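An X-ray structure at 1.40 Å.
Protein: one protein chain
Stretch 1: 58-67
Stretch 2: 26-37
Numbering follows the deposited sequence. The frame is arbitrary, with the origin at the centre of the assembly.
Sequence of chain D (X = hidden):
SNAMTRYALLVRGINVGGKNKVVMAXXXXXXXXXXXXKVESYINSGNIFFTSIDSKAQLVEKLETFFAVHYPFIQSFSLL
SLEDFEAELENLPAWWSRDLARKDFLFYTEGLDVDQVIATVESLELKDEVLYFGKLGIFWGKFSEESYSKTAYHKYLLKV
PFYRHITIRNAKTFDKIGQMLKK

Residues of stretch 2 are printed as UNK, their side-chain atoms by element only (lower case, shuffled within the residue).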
# COMPACT_ATOMS: atom_id res chain seq x y z
N GLN D 58 -32.37 3.97 26.73
CA GLN D 58 -31.57 5.06 27.27
C GLN D 58 -30.09 4.87 26.97
O GLN D 58 -29.39 5.86 26.71
CB GLN D 58 -31.82 5.28 28.76
CG GLN D 58 -33.17 5.98 28.98
CD GLN D 58 -33.57 6.22 30.44
OE1 GLN D 58 -32.91 5.76 31.38
NE2 GLN D 58 -34.67 6.94 30.62
N LEU D 59 -29.61 3.62 26.99
CA LEU D 59 -28.22 3.36 26.62
C LEU D 59 -27.93 3.78 25.18
O LEU D 59 -26.92 4.39 24.88
CB LEU D 59 -27.84 1.88 26.82
CG LEU D 59 -27.72 1.44 28.28
CD1 LEU D 59 -27.61 -0.05 28.32
CD2 LEU D 59 -26.51 2.07 28.94
N VAL D 60 -28.84 3.41 24.27
CA VAL D 60 -28.68 3.79 22.86
C VAL D 60 -28.68 5.31 22.69
O VAL D 60 -27.85 5.86 21.97
CB VAL D 60 -29.77 3.12 22.00
CG1 VAL D 60 -29.75 3.65 20.55
CG2 VAL D 60 -29.58 1.60 22.00
N GLU D 61 -29.60 6.01 23.37
CA GLU D 61 -29.65 7.47 23.24
C GLU D 61 -28.36 8.10 23.80
O GLU D 61 -27.79 9.00 23.20
CB GLU D 61 -30.89 8.02 23.95
CG GLU D 61 -31.12 9.52 23.84
CD GLU D 61 -32.28 9.96 24.74
OE1 GLU D 61 -33.15 9.12 25.07
OE2 GLU D 61 -32.31 11.16 25.11
N LYS D 62 -27.90 7.59 24.94
CA LYS D 62 -26.70 8.15 25.54
C LYS D 62 -25.49 7.92 24.66
O LYS D 62 -24.63 8.80 24.53
CB LYS D 62 -26.43 7.53 26.91
CG LYS D 62 -27.28 8.13 28.01
CD LYS D 62 -27.06 7.40 29.34
CE LYS D 62 -25.64 7.61 29.86
NZ LYS D 62 -25.49 7.32 31.31
N LEU D 63 -25.41 6.73 24.07
CA LEU D 63 -24.26 6.43 23.20
C LEU D 63 -24.30 7.23 21.91
O LEU D 63 -23.29 7.71 21.44
CB LEU D 63 -24.15 4.93 22.92
CG LEU D 63 -23.66 4.11 24.11
CD1 LEU D 63 -23.98 2.64 23.89
CD2 LEU D 63 -22.19 4.32 24.34
N GLU D 64 -25.49 7.38 21.33
CA GLU D 64 -25.62 8.23 20.14
C GLU D 64 -25.17 9.65 20.43
O GLU D 64 -24.41 10.25 19.65
CB GLU D 64 -27.06 8.22 19.63
CG GLU D 64 -27.40 6.93 18.92
CD GLU D 64 -28.87 6.76 18.61
OE1 GLU D 64 -29.71 7.50 19.17
OE2 GLU D 64 -29.18 5.85 17.80
N THR D 65 -25.62 10.21 21.54
CA THR D 65 -25.21 11.56 21.92
C THR D 65 -23.71 11.62 22.20
O THR D 65 -23.02 12.55 21.79
CB THR D 65 -26.02 12.03 23.13
OG1 THR D 65 -27.41 12.05 22.76
CG2 THR D 65 -25.57 13.43 23.61
N PHE D 66 -23.20 10.60 22.87
CA PHE D 66 -21.76 10.54 23.17
C PHE D 66 -20.90 10.54 21.90
O PHE D 66 -19.95 11.33 21.77
CB PHE D 66 -21.44 9.32 24.03
CG PHE D 66 -19.99 9.09 24.21
CD1 PHE D 66 -19.29 9.84 25.14
CD2 PHE D 66 -19.31 8.17 23.44
CE1 PHE D 66 -17.90 9.66 25.29
CE2 PHE D 66 -17.94 7.98 23.61
CZ PHE D 66 -17.24 8.74 24.54
N PHE D 67 -21.21 9.66 20.96
CA PHE D 67 -20.41 9.61 19.74
C PHE D 67 -20.54 10.88 18.92
O PHE D 67 -19.55 11.33 18.34
CB PHE D 67 -20.79 8.40 18.89
CG PHE D 67 -20.39 7.07 19.51
CD1 PHE D 67 -19.10 6.86 19.98
CD2 PHE D 67 -21.32 6.04 19.59
CE1 PHE D 67 -18.74 5.62 20.53
CE2 PHE D 67 -20.95 4.81 20.14
CZ PHE D 67 -19.68 4.61 20.61
N UNK D 26 -8.62 5.77 26.38
CA UNK D 26 -9.41 7.00 26.48
C UNK D 26 -10.89 6.69 26.40
O UNK D 26 -11.68 7.19 27.22
c UNK D 26 -7.09 9.43 24.50
o UNK D 26 -5.90 9.81 24.61
c UNK D 26 -9.01 8.00 25.40
c UNK D 26 -7.61 8.54 25.61
o UNK D 26 -7.82 9.73 23.54
N UNK D 27 -11.29 5.89 25.42
CA UNK D 27 -12.68 5.51 25.30
C UNK D 27 -13.19 4.80 26.57
O UNK D 27 -14.31 5.08 27.03
c UNK D 27 -14.33 4.24 23.78
c UNK D 27 -12.88 4.61 24.07
c UNK D 27 -14.43 3.29 22.60
c UNK D 27 -15.19 5.48 23.54
N UNK D 28 -12.42 3.86 27.12
CA UNK D 28 -12.84 3.18 28.34
C UNK D 28 -13.08 4.19 29.46
O UNK D 28 -14.09 4.09 30.17
n UNK D 28 -8.48 -0.46 26.94
c UNK D 28 -8.51 -0.00 28.19
c UNK D 28 -10.98 -0.23 28.33
c UNK D 28 -11.85 2.08 28.77
c UNK D 28 -11.70 0.99 27.73
n UNK D 28 -7.39 0.37 28.77
n UNK D 28 -9.66 0.11 28.85
N UNK D 29 -12.18 5.15 29.62
CA UNK D 29 -12.34 6.18 30.67
C UNK D 29 -13.57 7.04 30.39
O UNK D 29 -14.35 7.35 31.31
n UNK D 29 -12.47 7.84 33.72
c UNK D 29 -11.08 7.05 30.79
o UNK D 29 -10.22 7.88 33.78
c UNK D 29 -11.27 7.99 33.15
c UNK D 29 -11.25 8.31 31.68
N UNK D 30 -13.73 7.47 29.15
CA UNK D 30 -14.87 8.31 28.78
C UNK D 30 -16.22 7.60 28.99
O UNK D 30 -17.17 8.19 29.51
o UNK D 30 -13.43 8.99 24.83
c UNK D 30 -14.72 8.72 27.33
c UNK D 30 -13.58 9.71 27.14
o UNK D 30 -11.96 10.45 25.62
c UNK D 30 -12.96 9.71 25.76
N UNK D 31 -16.30 6.32 28.62
CA UNK D 31 -17.55 5.58 28.84
C UNK D 31 -17.80 5.32 30.32
O UNK D 31 -18.94 5.26 30.77
c UNK D 31 -18.79 5.18 26.07
c UNK D 31 -17.54 4.43 26.55
c UNK D 31 -17.54 4.25 28.07
c UNK D 31 -17.44 3.05 25.87
N UNK D 32 -16.74 5.19 31.11
CA UNK D 32 -16.87 5.06 32.56
C UNK D 32 -17.44 6.37 33.10
O UNK D 32 -18.37 6.36 33.93
c UNK D 32 -15.64 4.52 34.73
o UNK D 32 -15.04 3.46 32.68
c UNK D 32 -15.51 4.70 33.22
N UNK D 33 -16.92 7.50 32.64
CA UNK D 33 -17.47 8.80 33.05
C UNK D 33 -18.92 8.97 32.63
O UNK D 33 -19.70 9.63 33.33
c UNK D 33 -16.62 9.92 32.46
c UNK D 33 -15.26 10.03 33.13
n UNK D 33 -14.35 10.77 32.50
o UNK D 33 -15.04 9.46 34.21
N UNK D 34 -19.28 8.41 31.47
CA UNK D 34 -20.65 8.43 30.96
C UNK D 34 -21.60 7.64 31.86
O UNK D 34 -22.83 7.81 31.78
c UNK D 34 -22.39 9.47 28.44
c UNK D 34 -21.98 8.01 28.69
c UNK D 34 -21.83 7.27 27.39
c UNK D 34 -20.69 7.91 29.52
N UNK D 35 -21.05 6.76 32.70
CA UNK D 35 -21.86 5.98 33.63
C UNK D 35 -21.94 4.48 33.34
O UNK D 35 -22.70 3.75 34.01
N UNK D 36 -21.17 4.01 32.37
CA UNK D 36 -21.16 2.57 32.07
C UNK D 36 -20.14 1.94 32.98
O UNK D 36 -19.16 2.58 33.37
c UNK D 36 -20.79 2.36 30.61
c UNK D 36 -21.65 3.14 29.61
c UNK D 36 -21.36 2.72 28.18
c UNK D 36 -23.14 3.01 29.93
N UNK D 37 -20.35 0.67 33.32
CA UNK D 37 -19.51 0.03 34.33
C UNK D 37 -18.66 -1.10 33.80
O UNK D 37 -19.01 -1.74 32.81
o UNK D 37 -21.67 -0.81 37.98
c UNK D 37 -21.22 0.57 36.11
c UNK D 37 -22.12 0.05 37.21
c UNK D 37 -20.38 -0.50 35.47
o UNK D 37 -23.28 0.50 37.29

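Position 26 carries three carbons, the third holding two oxygens, and touches nothing on stretch 1: E26. Position 27 has four carbons forked at the second, and one branch reaches the F66 ring near its plane, which makes it L27; its CB points sideways, yet CD1 lies 3.7 Å from F66 CE2. At 28, three carbons, a nitrogen and a carbon bearing two more nitrogens, all out of reach of stretch 1, spell R28. Position 29 shows three carbons, the last with one oxygen and one nitrogen, also out of reach: Q29.

Position 30 again has three carbons ending in two oxygens, but here CB points toward the partner helix and lies 3.8 Å from F66 CZ. This is E30, a polar residue lending its aliphatic base to the contact. Position 31 has four carbons forked at the second, one branch over a face of the F66 ring and close to L63: L31. Its CD2 is 4.1 Å from the centroid of the F66 ring, in a CH-pi contact, and also lies 3.9 Å from L63 CD2.

At 32 a single carbon carries one oxygen and one carbon, out of reach of stretch 1: T32, whose OG1 donates to R28 O at 2.8 Å, a bond kept within its own helix. Position 33, two carbons with an oxygen and a nitrogen on the second, out of reach, is N33. Position 34 has four carbons forked at the second, points toward stretch 1 and packs against F66, L63 and K62; it is L34, with CD2 4.0 Å from F66 CB.

Position 35 has no side-chain atoms, hence G35. Its positive phi ends the helix in a Schellman motif, with L34's carbonyl oxygen leaving no room for a CB; an ideal CB would also lie 3.3 Å from K62 NZ. Position 36, four carbons forked at the second and packed against L59 and L63, is L36, its CD2 3.6 Å from L59 CD2. Position 37, three carbons and two terminal oxygens turned out of reach, is E37.

The rules are compact. The helix axes cross at 130° and approach to 11.7 Å, a spacing bridged by side chains. F66 is the knob, its hole formed by L27, E30, L31 and L34, a spacing that gathers neighbouring helical turns around one ring. L63 continues the apolar packing toward L31, L34 and L36, and L59 extends it past the helix end. There K62 NZ donates to L34 O at 2.7 Å, satisfying a carbonyl in the last turn, while K62 CE packs 3.9 Å from L34 CG. One lysine thus combines a polar tie to the helix terminus with apolar cover for its leucine.

Stretch 2 26-37: ELRQELTNLGLE
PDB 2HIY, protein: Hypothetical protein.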